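Local coordinates for NEQ263 (Nanoarchaeum equitans Kin4-M, PDB 5BN3), which forms the ATP synthase catalytic core together with its partner subunit NeqA and probably binds ATP, at residues B[7-12]-B[41-46]; B[155-160]-B[220-225]; B[230-235]-B[253-258]; B[303-308]-B[315-320]; B[345-350]-B[374-379]. One frame throughout, in Å; residues are numbered along the deposited sequence.

Contact 1: residues B[7-12]-B[41-46]; sequences PLIAVE and ALLFDY
L42 CD2 is the bump on one face of this antiparallel pair, and P7 and L8 make the hollow: the methyl lies 4.1 Å from P7 CG and 4.1 Å from L8 CD1. The P7 ring and L42 run side by side, whereas L8 comes at L42 obliquely and rests CD1 on A41 O at 3.4 Å. On the other face the large partner comes from the first strand. I9 CG1 sits between the backbone N and carbonyl carbon (chi1 63°) and leans on the small A41 CB, 3.6 Å away. That leaves I9 CG2 to meet L43 CD1 at 4.0 Å, the two side chains crossing at about a right angle. Three nearly straight backbone bonds fix the register: L43 N to P7 O at 2.8 Å, then I9 N to A41 O and A41 N to I9 O. P7, entered through a cis peptide, sits just ahead of strand 8-12. The pair belongs to the six-stranded antiparallel sheet of the N-terminal domain, consistent with the beta-barrel crown of rotary ATPase subunits. Strand 3-5 flanks it beyond strand 8-12 and strand 28-35 beyond strand 38-43, while L42 packs on I238 and L241 of helix 228-241.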
# COMPACT_ATOMS: atom_id res chain seq x y z
N PRO B 7 -26.41 6.48 -15.49
CA PRO B 7 -26.66 6.62 -16.93
C PRO B 7 -26.65 5.30 -17.70
O PRO B 7 -26.58 5.33 -18.93
CB PRO B 7 -25.47 7.47 -17.38
CG PRO B 7 -24.36 7.03 -16.48
CD PRO B 7 -25.00 6.71 -15.15
N LEU B 8 -26.73 4.16 -17.01
CA LEU B 8 -26.62 2.87 -17.68
C LEU B 8 -27.97 2.21 -18.00
O LEU B 8 -28.86 2.17 -17.15
CB LEU B 8 -25.76 1.90 -16.86
CG LEU B 8 -25.48 0.54 -17.52
CD1 LEU B 8 -24.60 0.72 -18.74
CD2 LEU B 8 -24.84 -0.43 -16.54
N ILE B 9 -28.10 1.71 -19.22
CA ILE B 9 -29.22 0.85 -19.59
C ILE B 9 -28.72 -0.47 -20.17
O ILE B 9 -27.73 -0.50 -20.90
CB ILE B 9 -30.20 1.53 -20.58
CG1 ILE B 9 -29.52 1.86 -21.91
CG2 ILE B 9 -30.80 2.79 -19.96
CD1 ILE B 9 -30.47 2.44 -22.95
N ALA B 10 -29.39 -1.56 -19.81
CA ALA B 10 -29.11 -2.86 -20.41
C ALA B 10 -30.26 -3.17 -21.36
O ALA B 10 -31.43 -3.04 -20.99
CB ALA B 10 -28.99 -3.93 -19.35
N VAL B 11 -29.92 -3.59 -22.57
CA VAL B 11 -30.93 -3.68 -23.62
C VAL B 11 -30.70 -4.85 -24.59
O VAL B 11 -29.57 -5.26 -24.83
CB VAL B 11 -31.04 -2.33 -24.35
CG1 VAL B 11 -30.77 -2.47 -25.84
CG2 VAL B 11 -32.40 -1.72 -24.09
N GLU B 12 -31.80 -5.37 -25.14
CA GLU B 12 -31.74 -6.49 -26.06
C GLU B 12 -31.75 -5.98 -27.50
O GLU B 12 -32.68 -5.29 -27.92
CB GLU B 12 -32.92 -7.44 -25.84
CG GLU B 12 -33.28 -7.69 -24.37
CD GLU B 12 -34.15 -6.59 -23.77
OE1 GLU B 12 -34.41 -5.58 -24.46
OE2 GLU B 12 -34.58 -6.75 -22.61
N ALA B 41 -25.69 0.22 -22.72
CA ALA B 41 -25.61 1.55 -23.32
C ALA B 41 -25.53 2.67 -22.28
O ALA B 41 -26.06 2.54 -21.18
CB ALA B 41 -26.77 1.79 -24.27
N LEU B 42 -24.87 3.76 -22.65
CA LEU B 42 -24.75 4.92 -21.78
C LEU B 42 -25.59 6.07 -22.29
O LEU B 42 -25.41 6.53 -23.42
CB LEU B 42 -23.29 5.37 -21.68
CG LEU B 42 -22.38 4.55 -20.77
CD1 LEU B 42 -21.00 5.17 -20.69
CD2 LEU B 42 -22.99 4.45 -19.40
N LEU B 43 -26.51 6.54 -21.45
CA LEU B 43 -27.39 7.65 -21.81
C LEU B 43 -26.62 8.95 -21.97
O LEU B 43 -25.66 9.21 -21.25
CB LEU B 43 -28.49 7.80 -20.76
CG LEU B 43 -29.39 6.58 -20.56
CD1 LEU B 43 -30.27 6.74 -19.34
CD2 LEU B 43 -30.24 6.37 -21.80
N PHE B 44 -27.04 9.76 -22.94
CA PHE B 44 -26.46 11.08 -23.16
C PHE B 44 -26.75 12.00 -21.97
O PHE B 44 -25.90 12.79 -21.57
CB PHE B 44 -27.01 11.71 -24.44
CG PHE B 44 -26.29 11.29 -25.69
CD1 PHE B 44 -25.87 9.98 -25.87
CD2 PHE B 44 -26.05 12.21 -26.70
CE1 PHE B 44 -25.22 9.60 -27.02
CE2 PHE B 44 -25.39 11.83 -27.86
CZ PHE B 44 -24.98 10.52 -28.02
N ASP B 45 -27.96 11.88 -21.43
CA ASP B 45 -28.37 12.72 -20.31
C ASP B 45 -29.44 12.07 -19.44
O ASP B 45 -29.78 10.90 -19.64
CB ASP B 45 -28.87 14.08 -20.82
CG ASP B 45 -29.79 13.94 -22.01
OD1 ASP B 45 -30.40 12.87 -22.19
OD2 ASP B 45 -29.92 14.92 -22.78
N TYR B 46 -29.96 12.83 -18.49
CA TYR B 46 -30.99 12.35 -17.57
C TYR B 46 -32.18 11.78 -18.33
O TYR B 46 -32.78 12.45 -19.17
CB TYR B 46 -31.45 13.48 -16.64
CG TYR B 46 -32.42 13.04 -15.57
CD1 TYR B 46 -31.97 12.34 -14.45
CD2 TYR B 46 -33.77 13.32 -15.67
CE1 TYR B 46 -32.86 11.93 -13.47
CE2 TYR B 46 -34.66 12.92 -14.69
CZ TYR B 46 -34.20 12.22 -13.59
OH TYR B 46 -35.08 11.82 -12.62

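Contact 2: residues B[155-160]-B[220-225]; sequences KTIIFA and DVLVLM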
# COMPACT_ATOMS: atom_id res chain seq x y z
N LYS B 155 -4.61 32.57 -34.80
CA LYS B 155 -5.08 31.20 -34.87
C LYS B 155 -6.47 30.99 -34.27
O LYS B 155 -6.92 31.76 -33.42
CB LYS B 155 -4.09 30.27 -34.16
CG LYS B 155 -2.64 30.45 -34.59
CD LYS B 155 -1.71 29.55 -33.79
CE LYS B 155 -0.26 29.73 -34.19
NZ LYS B 155 0.22 31.11 -33.93
N THR B 156 -7.16 29.95 -34.73
CA THR B 156 -8.40 29.53 -34.11
C THR B 156 -8.08 28.85 -32.77
O THR B 156 -7.20 27.99 -32.70
CB THR B 156 -9.16 28.52 -35.00
OG1 THR B 156 -9.46 29.13 -36.26
CG2 THR B 156 -10.46 28.10 -34.33
N ILE B 157 -8.78 29.25 -31.71
CA ILE B 157 -8.62 28.60 -30.42
C ILE B 157 -9.78 27.65 -30.18
O ILE B 157 -10.94 28.03 -30.30
CB ILE B 157 -8.57 29.63 -29.27
CG1 ILE B 157 -7.36 30.54 -29.43
CG2 ILE B 157 -8.51 28.93 -27.92
CD1 ILE B 157 -7.28 31.64 -28.39
N ILE B 158 -9.47 26.40 -29.85
CA ILE B 158 -10.51 25.45 -29.45
C ILE B 158 -10.33 25.10 -27.97
O ILE B 158 -9.26 24.63 -27.56
CB ILE B 158 -10.50 24.19 -30.32
CG1 ILE B 158 -10.76 24.57 -31.78
CG2 ILE B 158 -11.56 23.20 -29.85
CD1 ILE B 158 -10.77 23.40 -32.74
N PHE B 159 -11.37 25.34 -27.19
CA PHE B 159 -11.33 25.10 -25.75
C PHE B 159 -12.26 23.95 -25.38
O PHE B 159 -13.47 24.02 -25.61
CB PHE B 159 -11.74 26.38 -25.01
CG PHE B 159 -11.85 26.21 -23.52
CD1 PHE B 159 -10.84 25.61 -22.79
CD2 PHE B 159 -12.97 26.69 -22.84
CE1 PHE B 159 -10.95 25.46 -21.42
CE2 PHE B 159 -13.08 26.55 -21.47
CZ PHE B 159 -12.07 25.94 -20.76
N ALA B 160 -11.68 22.90 -24.81
CA ALA B 160 -12.47 21.77 -24.32
C ALA B 160 -12.53 21.79 -22.80
O ALA B 160 -11.52 21.56 -22.14
CB ALA B 160 -11.89 20.46 -24.81
N ASP B 220 -3.39 26.96 -38.63
CA ASP B 220 -2.70 26.68 -37.38
C ASP B 220 -3.73 26.80 -36.26
O ASP B 220 -4.43 27.81 -36.16
CB ASP B 220 -1.55 27.66 -37.16
CG ASP B 220 -0.41 27.43 -38.13
OD1 ASP B 220 -0.14 26.26 -38.49
OD2 ASP B 220 0.23 28.42 -38.55
N VAL B 221 -3.85 25.76 -35.44
CA VAL B 221 -4.88 25.71 -34.41
C VAL B 221 -4.27 25.54 -33.02
O VAL B 221 -3.29 24.81 -32.85
CB VAL B 221 -5.87 24.56 -34.69
CG1 VAL B 221 -6.90 24.44 -33.58
CG2 VAL B 221 -6.57 24.78 -36.02
N LEU B 222 -4.83 26.24 -32.03
CA LEU B 222 -4.45 26.04 -30.64
C LEU B 222 -5.58 25.36 -29.88
O LEU B 222 -6.71 25.86 -29.84
CB LEU B 222 -4.12 27.38 -29.97
CG LEU B 222 -3.85 27.29 -28.47
CD1 LEU B 222 -2.59 26.47 -28.22
CD2 LEU B 222 -3.72 28.67 -27.83
N VAL B 223 -5.29 24.21 -29.28
CA VAL B 223 -6.28 23.50 -28.49
C VAL B 223 -5.92 23.50 -27.01
O VAL B 223 -4.83 23.06 -26.63
CB VAL B 223 -6.48 22.05 -28.97
CG1 VAL B 223 -7.59 21.37 -28.18
CG2 VAL B 223 -6.82 22.02 -30.45
N LEU B 224 -6.82 24.01 -26.18
CA LEU B 224 -6.67 23.98 -24.74
C LEU B 224 -7.70 23.02 -24.15
O LEU B 224 -8.88 23.09 -24.51
CB LEU B 224 -6.88 25.38 -24.14
CG LEU B 224 -6.09 26.54 -24.74
CD1 LEU B 224 -6.54 27.86 -24.14
CD2 LEU B 224 -4.60 26.34 -24.50
N MET B 225 -7.28 22.12 -23.27
CA MET B 225 -8.23 21.25 -22.59
C MET B 225 -7.94 21.07 -21.10
O MET B 225 -6.78 20.98 -20.68
CB MET B 225 -8.43 19.91 -23.31
CG MET B 225 -7.18 19.07 -23.49
SD MET B 225 -7.56 17.47 -24.27
CE MET B 225 -8.13 18.01 -25.88
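Residues 156-160 and 220-225 are neighbouring parallel strands in the buried sheet of the nucleotide-binding domain, with I158 beside V223 and F159 beside L224. Four backbone bonds zip them, from L222 N to T156 O (3.0 Å) on to A160 N with L224 O (2.8 Å), and the strands diverge by only 15°. I157, F159, L222 and L224 line one face; F159 and L224 cross there at about a right angle, ring atom CD1 lying 4.2 Å from L224 CB. The other face carries I158, V221 and V223. I158 CD1 reaches back to V221 CG1 at 4.1 Å, and A160 CB abuts M225 CB at 3.8 Å. At the entrance K155 crosses D220 at a slant, its CE 3.8 Å from D220 CB, before the chain bends at its last torsion (chi4 62°) and NZ bonds V151 O. D220 turns its carboxylate to K126 and S273 instead. An alanine in place of K155 would probably leave D220 CB less covered and V151 O without its lysine donor. Strands 185-190 and 273-281 flank the pair, and helix 196-215 packs on I158 and V223: the parallel core sheet of a P-loop NTPase.

Contact 3: residues B[230-235]-B[253-258]; sequences NYADAL and AYLYTD
Helix 228-241 and the start of helix 255-263 pack together in the nucleotide-binding domain, with L235 as the wedge. Its CG is anti to the backbone N (chi1 -163°), toward the second helix, and CD2 does most of the touching, 3.8 Å from L255 CD1, 4.2 Å from Y254 CE1 and 3.4 Å from D258 OD2, tip to tip with the aspartate. An alanine at L235 would probably open a gap beside Y254 CE1 and L255 CD1, L255 keeping only its looser contact to A232 within the pair. Y231 points its hydroxyl at D258, ring and carboxylate planes 17° apart and OD2 at the ring edge; the OH to OD2 distance of 2.3 Å is too short to take literally. A water joins L235 O (3.1 Å) to Y254 OH (2.6 Å), a hydroxyl that also bonds E244. R204 makes a salt bridge to D258 OD1 and a hydrogen bond to Y231 OH, so an arginine answers the carboxylate's charge and would be expected to favour the ionised acid.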
# COMPACT_ATOMS: atom_id res chain seq x y z
N ASN B 230 -10.35 15.03 -14.59
CA ASN B 230 -11.78 14.78 -14.70
C ASN B 230 -12.09 13.83 -15.85
O ASN B 230 -13.03 13.04 -15.77
CB ASN B 230 -12.56 16.08 -14.89
CG ASN B 230 -12.50 16.98 -13.68
OD1 ASN B 230 -12.26 16.53 -12.56
ND2 ASN B 230 -12.73 18.27 -13.89
N TYR B 231 -11.31 13.93 -16.92
CA TYR B 231 -11.47 13.03 -18.06
C TYR B 231 -11.19 11.58 -17.66
O TYR B 231 -11.95 10.67 -17.99
CB TYR B 231 -10.56 13.44 -19.22
CG TYR B 231 -10.57 12.42 -20.34
CD1 TYR B 231 -11.55 12.46 -21.32
CD2 TYR B 231 -9.62 11.42 -20.40
CE1 TYR B 231 -11.58 11.52 -22.34
CE2 TYR B 231 -9.64 10.48 -21.41
CZ TYR B 231 -10.62 10.54 -22.37
OH TYR B 231 -10.63 9.60 -23.38
N ALA B 232 -10.08 11.38 -16.96
CA ALA B 232 -9.72 10.05 -16.48
C ALA B 232 -10.79 9.49 -15.55
O ALA B 232 -11.07 8.29 -15.57
CB ALA B 232 -8.38 10.08 -15.78
N ASP B 233 -11.39 10.36 -14.74
CA ASP B 233 -12.43 9.96 -13.80
C ASP B 233 -13.66 9.44 -14.55
O ASP B 233 -14.27 8.44 -14.16
CB ASP B 233 -12.82 11.14 -12.91
CG ASP B 233 -13.89 10.78 -11.90
OD1 ASP B 233 -15.09 10.79 -12.26
OD2 ASP B 233 -13.54 10.49 -10.73
N ALA B 234 -14.02 10.12 -15.63
CA ALA B 234 -15.15 9.71 -16.45
C ALA B 234 -14.86 8.38 -17.15
O ALA B 234 -15.74 7.52 -17.25
CB ALA B 234 -15.48 10.78 -17.47
N LEU B 235 -13.63 8.21 -17.62
CA LEU B 235 -13.22 6.96 -18.26
C LEU B 235 -13.30 5.79 -17.29
O LEU B 235 -13.70 4.69 -17.66
CB LEU B 235 -11.81 7.08 -18.83
CG LEU B 235 -11.42 6.02 -19.87
CD1 LEU B 235 -12.19 6.25 -21.16
CD2 LEU B 235 -9.92 6.01 -20.13
N ALA B 253 -7.02 -0.39 -17.32
CA ALA B 253 -5.68 -0.81 -17.72
C ALA B 253 -5.17 -0.09 -18.97
O ALA B 253 -3.96 0.05 -19.16
CB ALA B 253 -5.66 -2.31 -17.94
N TYR B 254 -6.10 0.35 -19.81
CA TYR B 254 -5.76 1.00 -21.07
C TYR B 254 -5.72 2.53 -20.96
O TYR B 254 -5.80 3.22 -21.97
CB TYR B 254 -6.75 0.58 -22.16
CG TYR B 254 -8.20 0.72 -21.75
CD1 TYR B 254 -8.86 1.93 -21.86
CD2 TYR B 254 -8.90 -0.37 -21.25
CE1 TYR B 254 -10.18 2.05 -21.49
CE2 TYR B 254 -10.21 -0.25 -20.87
CZ TYR B 254 -10.85 0.96 -21.00
OH TYR B 254 -12.17 1.07 -20.62
N LEU B 255 -5.60 3.05 -19.74
CA LEU B 255 -5.61 4.50 -19.52
C LEU B 255 -4.55 5.23 -20.35
O LEU B 255 -4.84 6.26 -20.94
CB LEU B 255 -5.47 4.83 -18.03
CG LEU B 255 -5.48 6.33 -17.69
CD1 LEU B 255 -6.76 6.98 -18.21
CD2 LEU B 255 -5.35 6.55 -16.20
N TYR B 256 -3.34 4.69 -20.39
CA TYR B 256 -2.27 5.27 -21.19
C TYR B 256 -2.67 5.36 -22.66
O TYR B 256 -2.51 6.40 -23.30
CB TYR B 256 -0.99 4.44 -21.05
CG TYR B 256 0.14 4.87 -21.98
CD1 TYR B 256 0.27 4.32 -23.25
CD2 TYR B 256 1.08 5.80 -21.57
CE1 TYR B 256 1.29 4.70 -24.09
CE2 TYR B 256 2.11 6.19 -22.41
CZ TYR B 256 2.21 5.63 -23.67
OH TYR B 256 3.23 6.01 -24.51
N THR B 257 -3.19 4.25 -23.19
CA THR B 257 -3.56 4.19 -24.59
C THR B 257 -4.71 5.14 -24.92
O THR B 257 -4.71 5.78 -25.97
CB THR B 257 -3.91 2.74 -25.00
OG1 THR B 257 -2.78 1.90 -24.76
CG2 THR B 257 -4.28 2.67 -26.48
N ASP B 258 -5.67 5.25 -24.01
CA ASP B 258 -6.80 6.15 -24.23
C ASP B 258 -6.37 7.62 -24.18
O ASP B 258 -6.79 8.42 -25.01
CB ASP B 258 -7.91 5.89 -23.23
CG ASP B 258 -9.13 6.74 -23.49
OD1 ASP B 258 -10.02 6.30 -24.25
OD2 ASP B 258 -9.21 7.85 -22.93
O HOH W 1 -13.73 3.07 -20.29

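Contact 4: residues B[303-308]-B[315-320]; sequences YVLSQD and YPPIDL. With SO4 (sulfate ion), chain X.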
# COMPACT_ATOMS: atom_id res chain seq x y z
N TYR B 303 4.72 22.01 -18.16
CA TYR B 303 5.00 23.13 -17.28
C TYR B 303 4.43 22.82 -15.90
O TYR B 303 3.21 22.71 -15.73
CB TYR B 303 4.41 24.43 -17.83
CG TYR B 303 4.88 24.76 -19.23
CD1 TYR B 303 6.22 24.94 -19.51
CD2 TYR B 303 3.97 24.91 -20.28
CE1 TYR B 303 6.66 25.25 -20.78
CE2 TYR B 303 4.40 25.22 -21.56
CZ TYR B 303 5.74 25.39 -21.80
OH TYR B 303 6.18 25.69 -23.07
N VAL B 304 5.31 22.67 -14.91
CA VAL B 304 4.89 22.26 -13.58
C VAL B 304 4.81 23.45 -12.63
O VAL B 304 5.77 24.20 -12.48
CB VAL B 304 5.86 21.21 -13.00
CG1 VAL B 304 5.43 20.80 -11.59
CG2 VAL B 304 5.91 19.99 -13.91
N LEU B 305 3.65 23.63 -12.00
CA LEU B 305 3.46 24.73 -11.06
C LEU B 305 3.89 24.34 -9.65
O LEU B 305 3.77 23.18 -9.26
CB LEU B 305 2.01 25.22 -11.08
CG LEU B 305 1.69 26.40 -12.01
CD1 LEU B 305 2.49 26.34 -13.29
CD2 LEU B 305 0.20 26.47 -12.32
N SER B 306 4.40 25.31 -8.90
CA SER B 306 5.02 25.05 -7.60
C SER B 306 4.28 25.73 -6.45
O SER B 306 4.06 26.94 -6.46
CB SER B 306 6.48 25.50 -7.63
OG SER B 306 7.03 25.57 -6.33
N GLN B 307 3.91 24.93 -5.45
CA GLN B 307 3.25 25.44 -4.25
C GLN B 307 4.18 26.40 -3.51
O GLN B 307 3.73 27.41 -2.96
CB GLN B 307 2.89 24.27 -3.32
CG GLN B 307 1.42 24.19 -2.95
CD GLN B 307 1.06 22.87 -2.30
OE1 GLN B 307 1.84 22.31 -1.53
NE2 GLN B 307 -0.11 22.34 -2.63
N ASP B 308 5.46 26.08 -3.50
CA ASP B 308 6.47 26.90 -2.83
C ASP B 308 6.55 28.31 -3.44
O ASP B 308 6.54 29.30 -2.71
CB ASP B 308 7.83 26.22 -2.89
CG ASP B 308 8.92 27.03 -2.22
OD1 ASP B 308 8.85 27.22 -0.98
OD2 ASP B 308 9.86 27.47 -2.91
N TYR B 315 3.91 34.79 -9.28
CA TYR B 315 3.19 34.37 -10.48
C TYR B 315 4.04 34.71 -11.70
O TYR B 315 4.61 35.80 -11.78
CB TYR B 315 1.80 35.03 -10.61
CG TYR B 315 1.13 34.70 -11.93
CD1 TYR B 315 1.32 35.49 -13.05
CD2 TYR B 315 0.33 33.57 -12.06
CE1 TYR B 315 0.74 35.18 -14.26
CE2 TYR B 315 -0.26 33.25 -13.27
CZ TYR B 315 -0.06 34.06 -14.36
OH TYR B 315 -0.64 33.74 -15.57
N PRO B 316 4.14 33.78 -12.66
CA PRO B 316 3.56 32.43 -12.58
C PRO B 316 4.48 31.48 -11.82
O PRO B 316 5.70 31.54 -11.99
CB PRO B 316 3.47 32.01 -14.05
CG PRO B 316 4.59 32.75 -14.72
CD PRO B 316 4.71 34.06 -13.99
N PRO B 317 3.90 30.61 -10.98
CA PRO B 317 4.69 29.77 -10.08
C PRO B 317 5.28 28.54 -10.77
O PRO B 317 5.05 27.41 -10.33
CB PRO B 317 3.67 29.34 -9.03
CG PRO B 317 2.38 29.28 -9.79
CD PRO B 317 2.45 30.38 -10.83
N ILE B 318 6.05 28.77 -11.83
CA ILE B 318 6.62 27.68 -12.62
C ILE B 318 7.94 27.15 -12.05
O ILE B 318 8.90 27.90 -11.87
CB ILE B 318 6.84 28.12 -14.09
CG1 ILE B 318 5.49 28.35 -14.77
CG2 ILE B 318 7.64 27.08 -14.85
CD1 ILE B 318 5.60 28.80 -16.22
N ASP B 319 7.97 25.84 -11.78
CA ASP B 319 9.20 25.16 -11.37
C ASP B 319 10.09 25.00 -12.60
O ASP B 319 9.80 24.20 -13.49
CB ASP B 319 8.85 23.79 -10.77
CG ASP B 319 10.05 23.11 -10.10
OD1 ASP B 319 11.17 23.16 -10.65
OD2 ASP B 319 9.85 22.52 -9.02
N LEU B 320 11.18 25.77 -12.64
CA LEU B 320 12.06 25.80 -13.81
C LEU B 320 12.75 24.47 -14.08
O LEU B 320 13.14 24.19 -15.21
CB LEU B 320 13.12 26.90 -13.65
CG LEU B 320 12.71 28.34 -13.93
CD1 LEU B 320 13.88 29.29 -13.72
CD2 LEU B 320 12.19 28.46 -15.34
S SO4 X . 7.35 22.55 -4.27
O1 SO4 X . 7.86 23.20 -5.47
O2 SO4 X . 8.44 22.31 -3.34
O3 SO4 X . 6.71 21.29 -4.64
O4 SO4 X . 6.35 23.41 -3.65
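L305 and I318 form a single backbone bridge, CA to CA 4.6 Å, framed by two bonds: D319 N to V304 O at 2.8 Å and S306 N to P317 O at 2.6 Å. Beside the bridge, L305 CG meets P317 CG at 3.7 Å, and L305 CD1 runs obliquely onto I318 CG1 at 3.9 Å. P317 is the centre of an inverse gamma turn, which presents its carbonyl to S306. D319 lays CB against V304 O (3.5 Å), while its OD1 takes L321 N, as in an Asx turn, and K322 N. S306 holds OG anti to its backbone N (chi1 165°); OG accepts from L309 N and donates to sulfate O1 at 2.7 Å. D308 N binds the same ion through O4 at 2.8 Å. The sulfate probably comes from the crystallisation liquor; it sits at a helix start, where backbone N-H groups commonly hold anions. S306 is the N-cap of that helix, 307-311, at the point where strand 301-304 of the P-loop domain's core sheet gives way to it.

Contact 5: residues B[345-350]-B[374-379]; sequences KSYAKG and KFAELV
V379 N bonds F375 O at 2.8 Å, one helical turn that lines up two of the side chains meeting the helix of S346 and Y347. In F375, chi1 180° sets CG anti to the backbone N; CE2 lies 3.4 Å from S346 CB, and the backbone N of Y347 lies near the ring plane, at its edge. V379 CG2 covers one face of that same ring, offset toward the rim, while V379 CG1 touches Y347 CD1 at 3.8 Å. The tyrosine ring slides past A376, with CD1 3.8 Å from A376 CB and A376 O in plane at the ring edge, 3.6 Å from CE1. Its hydroxyl goes on to bond E380, and S346 OG turns back to I342 O of its own helix. G350 makes room for the second helix: its CA is 4.0 Å from A376 CB, and a CB there would clash with that methyl. The axes can therefore close to 8.0 Å while crossing at -112°. In the helical C-terminal domain, helix 394-408 covers F375 through I404 and L405, and the 315-320 segment brings L320 against Y347 and V379, tying helices 334-356 and 367-384 to the nucleotide-binding domain.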
# COMPACT_ATOMS: atom_id res chain seq x y z
N LYS B 345 21.35 25.55 -15.37
CA LYS B 345 22.46 25.02 -14.59
C LYS B 345 22.79 25.87 -13.36
O LYS B 345 23.09 25.33 -12.30
CB LYS B 345 23.71 24.85 -15.47
CG LYS B 345 23.52 23.86 -16.63
CD LYS B 345 24.24 22.54 -16.38
CE LYS B 345 23.87 21.49 -17.42
NZ LYS B 345 24.23 21.88 -18.81
N SER B 346 22.74 27.19 -13.51
CA SER B 346 23.05 28.09 -12.40
C SER B 346 21.94 28.12 -11.35
O SER B 346 22.22 28.23 -10.16
CB SER B 346 23.32 29.51 -12.91
OG SER B 346 24.33 29.51 -13.90
N TYR B 347 20.69 28.02 -11.79
CA TYR B 347 19.55 27.98 -10.88
C TYR B 347 19.60 26.71 -10.05
O TYR B 347 19.38 26.74 -8.84
CB TYR B 347 18.23 28.06 -11.66
CG TYR B 347 16.99 28.14 -10.80
CD1 TYR B 347 16.82 29.18 -9.89
CD2 TYR B 347 15.98 27.19 -10.91
CE1 TYR B 347 15.69 29.26 -9.11
CE2 TYR B 347 14.84 27.27 -10.12
CZ TYR B 347 14.70 28.31 -9.22
OH TYR B 347 13.58 28.39 -8.44
N ALA B 348 19.91 25.59 -10.70
CA ALA B 348 20.03 24.31 -10.02
C ALA B 348 21.13 24.33 -8.96
O ALA B 348 20.94 23.86 -7.84
CB ALA B 348 20.29 23.20 -11.02
N LYS B 349 22.29 24.87 -9.33
CA LYS B 349 23.40 24.99 -8.39
C LYS B 349 23.03 25.94 -7.26
O LYS B 349 23.42 25.73 -6.11
CB LYS B 349 24.66 25.47 -9.12
CG LYS B 349 25.92 25.45 -8.27
CD LYS B 349 27.14 25.04 -9.09
CE LYS B 349 28.41 25.05 -8.26
NZ LYS B 349 28.31 24.17 -7.06
N GLY B 350 22.25 26.97 -7.58
CA GLY B 350 21.77 27.90 -6.58
C GLY B 350 20.84 27.24 -5.58
O GLY B 350 20.87 27.57 -4.39
N LYS B 374 22.44 33.64 -4.51
CA LYS B 374 21.81 34.92 -4.83
C LYS B 374 21.13 34.86 -6.20
O LYS B 374 20.07 35.45 -6.39
CB LYS B 374 22.86 36.03 -4.81
CG LYS B 374 22.28 37.43 -5.00
CD LYS B 374 23.39 38.44 -5.22
CE LYS B 374 22.87 39.87 -5.12
NZ LYS B 374 23.96 40.86 -5.37
N PHE B 375 21.75 34.16 -7.14
CA PHE B 375 21.22 34.01 -8.49
C PHE B 375 19.83 33.38 -8.46
O PHE B 375 18.91 33.86 -9.10
CB PHE B 375 22.17 33.17 -9.34
CG PHE B 375 21.69 32.95 -10.75
CD1 PHE B 375 21.87 33.93 -11.71
CD2 PHE B 375 21.08 31.76 -11.12
CE1 PHE B 375 21.43 33.74 -13.02
CE2 PHE B 375 20.64 31.57 -12.42
CZ PHE B 375 20.82 32.55 -13.37
N ALA B 376 19.70 32.29 -7.70
CA ALA B 376 18.43 31.59 -7.59
C ALA B 376 17.36 32.47 -6.95
O ALA B 376 16.19 32.39 -7.31
CB ALA B 376 18.61 30.31 -6.79
N GLU B 377 17.76 33.30 -5.99
CA GLU B 377 16.84 34.22 -5.34
C GLU B 377 16.32 35.26 -6.33
O GLU B 377 15.13 35.55 -6.38
CB GLU B 377 17.52 34.92 -4.16
CG GLU B 377 16.61 35.89 -3.42
CD GLU B 377 17.37 36.88 -2.55
OE1 GLU B 377 18.52 36.57 -2.16
OE2 GLU B 377 16.83 37.96 -2.26
N LEU B 378 17.23 35.80 -7.14
CA LEU B 378 16.89 36.84 -8.11
C LEU B 378 16.13 36.29 -9.32
O LEU B 378 15.29 36.98 -9.89
CB LEU B 378 18.15 37.57 -8.58
CG LEU B 378 18.94 38.39 -7.55
CD1 LEU B 378 20.28 38.81 -8.12
CD2 LEU B 378 18.14 39.61 -7.14
N VAL B 379 16.42 35.05 -9.70
CA VAL B 379 15.69 34.38 -10.78
C VAL B 379 14.21 34.32 -10.43
O VAL B 379 13.35 34.63 -11.26
CB VAL B 379 16.24 32.96 -11.03
CG1 VAL B 379 15.20 32.10 -11.74
CG2 VAL B 379 17.51 33.02 -11.86

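All five contacts are largely buried, but contact 2 lies nearest the chain's centre, about 10 Å from it, whereas contacts 1 and 5 lie out near the two ends, their centres about 56 Å apart. Contacts 1 and 2 are both strand pairings, antiparallel in the N-terminal domain and parallel in the nucleotide-binding core. Contact 4 reaches the same sheet as contact 2 but lies where one of its strands leaves for a capped helix start that holds a sulfate ion. Strand 220-226 of contact 2 runs on into helix 228-241 of contact 3, where a carboxylate joins the apolar packing. Contact 5, purely van der Waals between helices, touches contact 4 directly through L320.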